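PDB 2ZCA: CRISPR-associated protein Cse2 from Thermus thermophilus, which probably serves as the small Cse2 (CasB) subunit of the type I-E CRISPR interference complex, which defends the cell against viruses and other mobile genetic elements. Local coordinates for residues Y63-L68 and I126-L131; R84-K89 and V119-G124. One frame throughout, in Å; residues are numbered along the deposited sequence.

Both contacts join helices of one chain that has no strands. Contact 1 joins helix 56-71 to the start of helix 128-136, its centre about 3 Å from the centre of the chain; contact 2 sets helix 82-90 against the end of helix 111-121, its centre about 13 Å from it. Along the sequence these four helices come in the order 56-71, 82-90, 111-121, 128-136, so contact 2 pairs the inner two and contact 1 the outer two. The contact centres are about 14 Å apart, yet their residues meet: I126 CG2 lies 3.8 Å from A85 CB, and L68 CD1 lies 3.9 Å from V119 CG2. Apolar side chains thus touch from one contact to the other, and the two share packing within the Cse2 family region.

Contact 1: residues Y63-L68 and I126-L131; sequences YLVAAL and IDFARL
F128 pushes the tip of its ring against the backbone of L68, the tightest part of this contact. F128 CZ lies 3.6 Å from L68 O, and F128 CE1 is as close to L68 C, while L68 CB comes to 4.0 Å from F128 CE1. The carbonyl approaches the ring obliquely. With F128 CG anti to its own carbonyl carbon (chi1 -75°), the ring reaches across from the first turn of helix 128-136 to helix 56-71. I126, two residues before F128 in the chain, lays CG1 3.6 Å above one face of the F128 ring, offset toward the rim.

Packing is looser around V65 and L131. V65 stands opposite F128 with V65 CG1 4.0 Å from F128 O, and its other methyl, CG2, only brushes L131 CG. The side chains of L68 and L131 cross at about a right angle, where L68 CD1 meets L131 CD2 at 4.2 Å. V119 and L115 of helix 111-121 also cover L68, and R130, partly exposed, lies on the more open side of helix 128-136.

Helix 128-136 starts with D127 as its N-cap. R130 N donates to D127 OD1 over 2.9 Å in a nearly straight bond (172°), reaching the oxygen from above the carboxylate plane; A129 N adds a weak bond to the same atom. H76 NE2 makes a further weak bond to OD1, whereas G79 N binds OD2, so the buried carboxylate is also tied to the loop that joins helices 56-71 and 82-90.

No hydrogen bond crosses between 63-68 and 126-131. Adhesion therefore rests on apolar side chains and the fit of one aromatic ring against a helix backbone, while the polar bonds of the cap cluster at the first turn of helix 128-136.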
loop_
_atom_site.group_PDB
_atom_site.type_symbol
_atom_site.label_atom_id
_atom_site.label_comp_id
_atom_site.label_asym_id
_atom_site.label_seq_id
_atom_site.Cartn_x
_atom_site.Cartn_y
_atom_site.Cartn_z
ATOM N N TYR A 63 -0.200 -2.664 7.973
ATOM C CA TYR A 63 1.220 -3.002 8.029
ATOM C C TYR A 63 1.853 -3.004 6.646
ATOM O O TYR A 63 2.982 -2.545 6.475
ATOM C CB TYR A 63 1.425 -4.371 8.683
ATOM C CG TYR A 63 1.414 -4.324 10.196
ATOM C CD1 TYR A 63 2.525 -3.868 10.905
ATOM C CD2 TYR A 63 0.282 -4.700 10.914
ATOM C CE1 TYR A 63 2.509 -3.783 12.294
ATOM C CE2 TYR A 63 0.255 -4.617 12.300
ATOM C CZ TYR A 63 1.373 -4.157 12.982
ATOM O OH TYR A 63 1.342 -4.060 14.354
ATOM N N LEU A 64 1.132 -3.522 5.656
ATOM C CA LEU A 64 1.685 -3.565 4.308
ATOM C C LEU A 64 1.847 -2.160 3.735
ATOM O O LEU A 64 2.861 -1.856 3.105
ATOM C CB LEU A 64 0.805 -4.424 3.385
ATOM C CG LEU A 64 1.248 -4.537 1.917
ATOM C CD1 LEU A 64 2.676 -5.053 1.830
ATOM C CD2 LEU A 64 0.305 -5.476 1.173
ATOM N N VAL A 65 0.855 -1.298 3.953
ATOM C CA VAL A 65 0.935 0.069 3.448
ATOM C C VAL A 65 2.074 0.839 4.119
ATOM O O VAL A 65 2.758 1.624 3.471
ATOM C CB VAL A 65 -0.401 0.819 3.637
ATOM C CG1 VAL A 65 -0.227 2.302 3.324
ATOM C CG2 VAL A 65 -1.455 0.217 2.708
ATOM N N ALA A 66 2.284 0.618 5.414
ATOM C CA ALA A 66 3.376 1.290 6.108
ATOM C C ALA A 66 4.700 0.845 5.481
ATOM O O ALA A 66 5.612 1.651 5.299
ATOM C CB ALA A 66 3.361 0.938 7.601
ATOM N N ALA A 67 4.799 -0.442 5.158
ATOM C CA ALA A 67 6.015 -0.983 4.558
ATOM C C ALA A 67 6.260 -0.388 3.174
ATOM O O ALA A 67 7.389 -0.026 2.834
ATOM C CB ALA A 67 5.927 -2.504 4.464
ATOM N N LEU A 68 5.203 -0.283 2.376
ATOM C CA LEU A 68 5.337 0.269 1.031
ATOM C C LEU A 68 5.618 1.767 1.082
ATOM O O LEU A 68 6.316 2.314 0.221
ATOM C CB LEU A 68 4.071 -0.029 0.219
ATOM C CG LEU A 68 3.849 -1.535 0.016
ATOM C CD1 LEU A 68 2.487 -1.792 -0.606
ATOM C CD2 LEU A 68 4.963 -2.102 -0.863
ATOM N N ILE A 126 3.178 7.641 -5.017
ATOM C CA ILE A 126 1.796 7.263 -5.270
ATOM C C ILE A 126 0.922 7.695 -4.099
ATOM O O ILE A 126 1.429 8.129 -3.059
ATOM C CB ILE A 126 1.662 5.735 -5.464
ATOM C CG1 ILE A 126 2.141 5.004 -4.210
ATOM C CG2 ILE A 126 2.466 5.298 -6.678
ATOM C CD1 ILE A 126 1.883 3.501 -4.243
ATOM N N ASP A 127 -0.391 7.579 -4.276
ATOM C CA ASP A 127 -1.354 7.963 -3.250
ATOM C C ASP A 127 -1.512 6.820 -2.254
ATOM O O ASP A 127 -2.226 5.853 -2.522
ATOM C CB ASP A 127 -2.713 8.276 -3.896
ATOM C CG ASP A 127 -3.683 8.962 -2.940
ATOM O OD1 ASP A 127 -3.724 8.594 -1.749
ATOM O OD2 ASP A 127 -4.425 9.865 -3.386
ATOM N N PHE A 128 -0.851 6.938 -1.103
ATOM C CA PHE A 128 -0.905 5.901 -0.077
ATOM C C PHE A 128 -2.199 5.888 0.723
ATOM O O PHE A 128 -2.538 4.885 1.349
ATOM C CB PHE A 128 0.306 6.035 0.847
ATOM C CG PHE A 128 1.582 5.549 0.224
ATOM C CD1 PHE A 128 1.833 4.185 0.100
ATOM C CD2 PHE A 128 2.514 6.448 -0.283
ATOM C CE1 PHE A 128 2.994 3.723 -0.523
ATOM C CE2 PHE A 128 3.680 5.994 -0.909
ATOM C CZ PHE A 128 3.918 4.632 -1.029
ATOM N N ALA A 129 -2.930 6.997 0.697
ATOM C CA ALA A 129 -4.200 7.072 1.397
ATOM C C ALA A 129 -5.198 6.212 0.623
ATOM O O ALA A 129 -5.887 5.371 1.199
ATOM C CB ALA A 129 -4.679 8.517 1.465
ATOM N N ARG A 130 -5.265 6.417 -0.688
ATOM C CA ARG A 130 -6.172 5.632 -1.523
ATOM C C ARG A 130 -5.709 4.180 -1.555
ATOM O O ARG A 130 -6.520 3.262 -1.634
ATOM C CB ARG A 130 -6.231 6.199 -2.954
ATOM C CG ARG A 130 -7.157 5.426 -3.902
ATOM C CD ARG A 130 -8.560 5.205 -3.314
ATOM N NE ARG A 130 -9.317 6.441 -3.121
ATOM C CZ ARG A 130 -10.048 7.040 -4.061
ATOM N NH1 ARG A 130 -10.133 6.520 -5.280
ATOM N NH2 ARG A 130 -10.707 8.155 -3.775
ATOM N N LEU A 131 -4.401 3.960 -1.488
ATOM C CA LEU A 131 -3.900 2.592 -1.502
ATOM C C LEU A 131 -4.458 1.797 -0.316
ATOM O O LEU A 131 -4.901 0.660 -0.479
ATOM C CB LEU A 131 -2.366 2.573 -1.472
ATOM C CG LEU A 131 -1.751 1.170 -1.537
ATOM C CD1 LEU A 131 -2.244 0.451 -2.794
ATOM C CD2 LEU A 131 -0.227 1.263 -1.541
#

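Contact 2: residues R84-K89 and V119-G124; sequences RALWEK and VALVEG
A85 O, on helix 82-90, is gripped twice: K89 N donates to it over 3.1 Å within the helix, and a water donates over 2.9 Å. That water in turn accepts from E123 N at 3.0 Å, bridging the helix to the backbone of the facing segment. Beside the bridge the contact is apolar. V122 CG1 fits between A85 and L86, 3.9 Å from A85 CB and only 3.5 Å from L86 CD2, a pair tighter than usual; the L86 and V122 side chains cross at about a right angle. F100 and L103 of helix 96-104, and Y153 of helix 144-155, close around L86.

This is the C-terminal end of helix 111-121 in an all-helical fold: V122 leaves helical geometry, with psi at 158°, and the chain runs on in extended form past helix 82-90. K72 NZ takes up V122 O and G124 O from outside the pair.

K89 stretches across the helix end. Its chain bends where chi2 (68°) places CD and is extended beyond; K89 CE lies 3.2 Å from L121 O and 4.0 Å from L121 CD1. K89 NZ meets E123 OE1 at 3.1 Å, a salt bridge whose hydrogen bond is weak. E123 is exposed, and its side chain meets that of K89 at a slant.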
loop_
_atom_site.group_PDB
_atom_site.type_symbol
_atom_site.label_atom_id
_atom_site.label_comp_id
_atom_site.label_asym_id
_atom_site.label_seq_id
_atom_site.Cartn_x
_atom_site.Cartn_y
_atom_site.Cartn_z
ATOM N N ARG A 84 -2.586 4.253 -11.894
ATOM C CA ARG A 84 -2.133 5.278 -12.826
ATOM C C ARG A 84 -0.613 5.212 -12.973
ATOM O O ARG A 84 -0.081 5.342 -14.075
ATOM C CB ARG A 84 -2.578 6.663 -12.344
ATOM C CG ARG A 84 -4.084 6.882 -12.506
ATOM C CD ARG A 84 -4.618 8.076 -11.722
ATOM N NE ARG A 84 -6.060 8.229 -11.921
ATOM C CZ ARG A 84 -6.843 9.031 -11.203
ATOM N NH1 ARG A 84 -6.332 9.765 -10.221
ATOM N NH2 ARG A 84 -8.142 9.095 -11.464
ATOM N N ALA A 85 0.084 4.991 -11.863
ATOM C CA ALA A 85 1.539 4.896 -11.894
ATOM C C ALA A 85 1.982 3.696 -12.726
ATOM O O ALA A 85 3.020 3.745 -13.394
ATOM C CB ALA A 85 2.091 4.782 -10.474
ATOM N N LEU A 86 1.207 2.614 -12.678
ATOM C CA LEU A 86 1.535 1.422 -13.449
ATOM C C LEU A 86 1.331 1.683 -14.937
ATOM O O LEU A 86 2.114 1.219 -15.766
ATOM C CB LEU A 86 0.688 0.227 -12.994
ATOM C CG LEU A 86 1.158 -0.436 -11.689
ATOM C CD1 LEU A 86 0.100 -1.401 -11.161
ATOM C CD2 LEU A 86 2.475 -1.166 -11.943
ATOM N N TRP A 87 0.280 2.422 -15.280
ATOM C CA TRP A 87 0.035 2.733 -16.685
ATOM C C TRP A 87 1.222 3.518 -17.242
ATOM O O TRP A 87 1.695 3.250 -18.347
ATOM C CB TRP A 87 -1.236 3.571 -16.855
ATOM C CG TRP A 87 -1.482 3.935 -18.287
ATOM C CD1 TRP A 87 -2.080 3.161 -19.239
ATOM C CD2 TRP A 87 -1.057 5.129 -18.950
ATOM N NE1 TRP A 87 -2.049 3.797 -20.456
ATOM C CE2 TRP A 87 -1.427 5.007 -20.308
ATOM C CE3 TRP A 87 -0.395 6.291 -18.531
ATOM C CZ2 TRP A 87 -1.155 6.004 -21.252
ATOM C CZ3 TRP A 87 -0.125 7.283 -19.470
ATOM C CH2 TRP A 87 -0.506 7.130 -20.816
ATOM N N GLU A 88 1.704 4.487 -16.473
ATOM C CA GLU A 88 2.825 5.306 -16.906
ATOM C C GLU A 88 4.061 4.447 -17.113
ATOM O O GLU A 88 4.811 4.642 -18.069
ATOM C CB GLU A 88 3.095 6.415 -15.879
ATOM C CG GLU A 88 1.927 7.381 -15.752
ATOM C CD GLU A 88 2.165 8.499 -14.758
ATOM O OE1 GLU A 88 1.289 9.385 -14.657
ATOM O OE2 GLU A 88 3.215 8.498 -14.082
ATOM N N LYS A 89 4.257 3.481 -16.223
ATOM C CA LYS A 89 5.395 2.578 -16.310
ATOM C C LYS A 89 5.256 1.658 -17.525
ATOM O O LYS A 89 6.244 1.307 -18.163
ATOM C CB LYS A 89 5.484 1.733 -15.034
ATOM C CG LYS A 89 6.626 0.725 -15.012
ATOM C CD LYS A 89 7.979 1.407 -14.935
ATOM C CE LYS A 89 9.099 0.385 -14.809
ATOM N NZ LYS A 89 10.438 1.031 -14.748
ATOM N N VAL A 119 4.536 -1.778 -6.490
ATOM C CA VAL A 119 5.015 -0.506 -5.966
ATOM C C VAL A 119 6.505 -0.363 -6.274
ATOM O O VAL A 119 6.973 0.718 -6.627
ATOM C CB VAL A 119 4.771 -0.410 -4.432
ATOM C CG1 VAL A 119 5.413 0.846 -3.867
ATOM C CG2 VAL A 119 3.278 -0.385 -4.156
ATOM N N ALA A 120 7.250 -1.460 -6.159
ATOM C CA ALA A 120 8.685 -1.427 -6.431
ATOM C C ALA A 120 8.958 -1.207 -7.918
ATOM O O ALA A 120 10.018 -0.715 -8.305
ATOM C CB ALA A 120 9.332 -2.732 -5.971
ATOM N N LEU A 121 7.986 -1.571 -8.745
ATOM C CA LEU A 121 8.117 -1.447 -10.189
ATOM C C LEU A 121 7.898 -0.027 -10.712
ATOM O O LEU A 121 8.591 0.412 -11.631
ATOM C CB LEU A 121 7.125 -2.396 -10.868
ATOM C CG LEU A 121 7.171 -2.530 -12.391
ATOM C CD1 LEU A 121 8.540 -3.033 -12.830
ATOM C CD2 LEU A 121 6.083 -3.497 -12.833
ATOM N N VAL A 122 6.942 0.694 -10.134
ATOM C CA VAL A 122 6.659 2.044 -10.608
ATOM C C VAL A 122 7.699 3.078 -10.206
ATOM O O VAL A 122 8.452 2.892 -9.248
ATOM C CB VAL A 122 5.271 2.542 -10.135
ATOM C CG1 VAL A 122 4.195 1.539 -10.547
ATOM C CG2 VAL A 122 5.266 2.760 -8.632
ATOM N N GLU A 123 7.741 4.170 -10.961
ATOM C CA GLU A 123 8.672 5.251 -10.689
ATOM C C GLU A 123 7.923 6.336 -9.916
ATOM O O GLU A 123 6.751 6.602 -10.186
ATOM C CB GLU A 123 9.201 5.847 -11.999
ATOM C CG GLU A 123 9.526 4.841 -13.106
ATOM C CD GLU A 123 10.748 3.988 -12.814
ATOM O OE1 GLU A 123 10.600 2.894 -12.227
ATOM O OE2 GLU A 123 11.865 4.418 -13.172
ATOM N N GLY A 124 8.595 6.950 -8.948
ATOM C CA GLY A 124 7.979 8.021 -8.188
ATOM C C GLY A 124 6.962 7.662 -7.122
ATOM O O GLY A 124 6.728 6.490 -6.822
HETATM O O HOH W 1 5.668 4.795 -12.985
#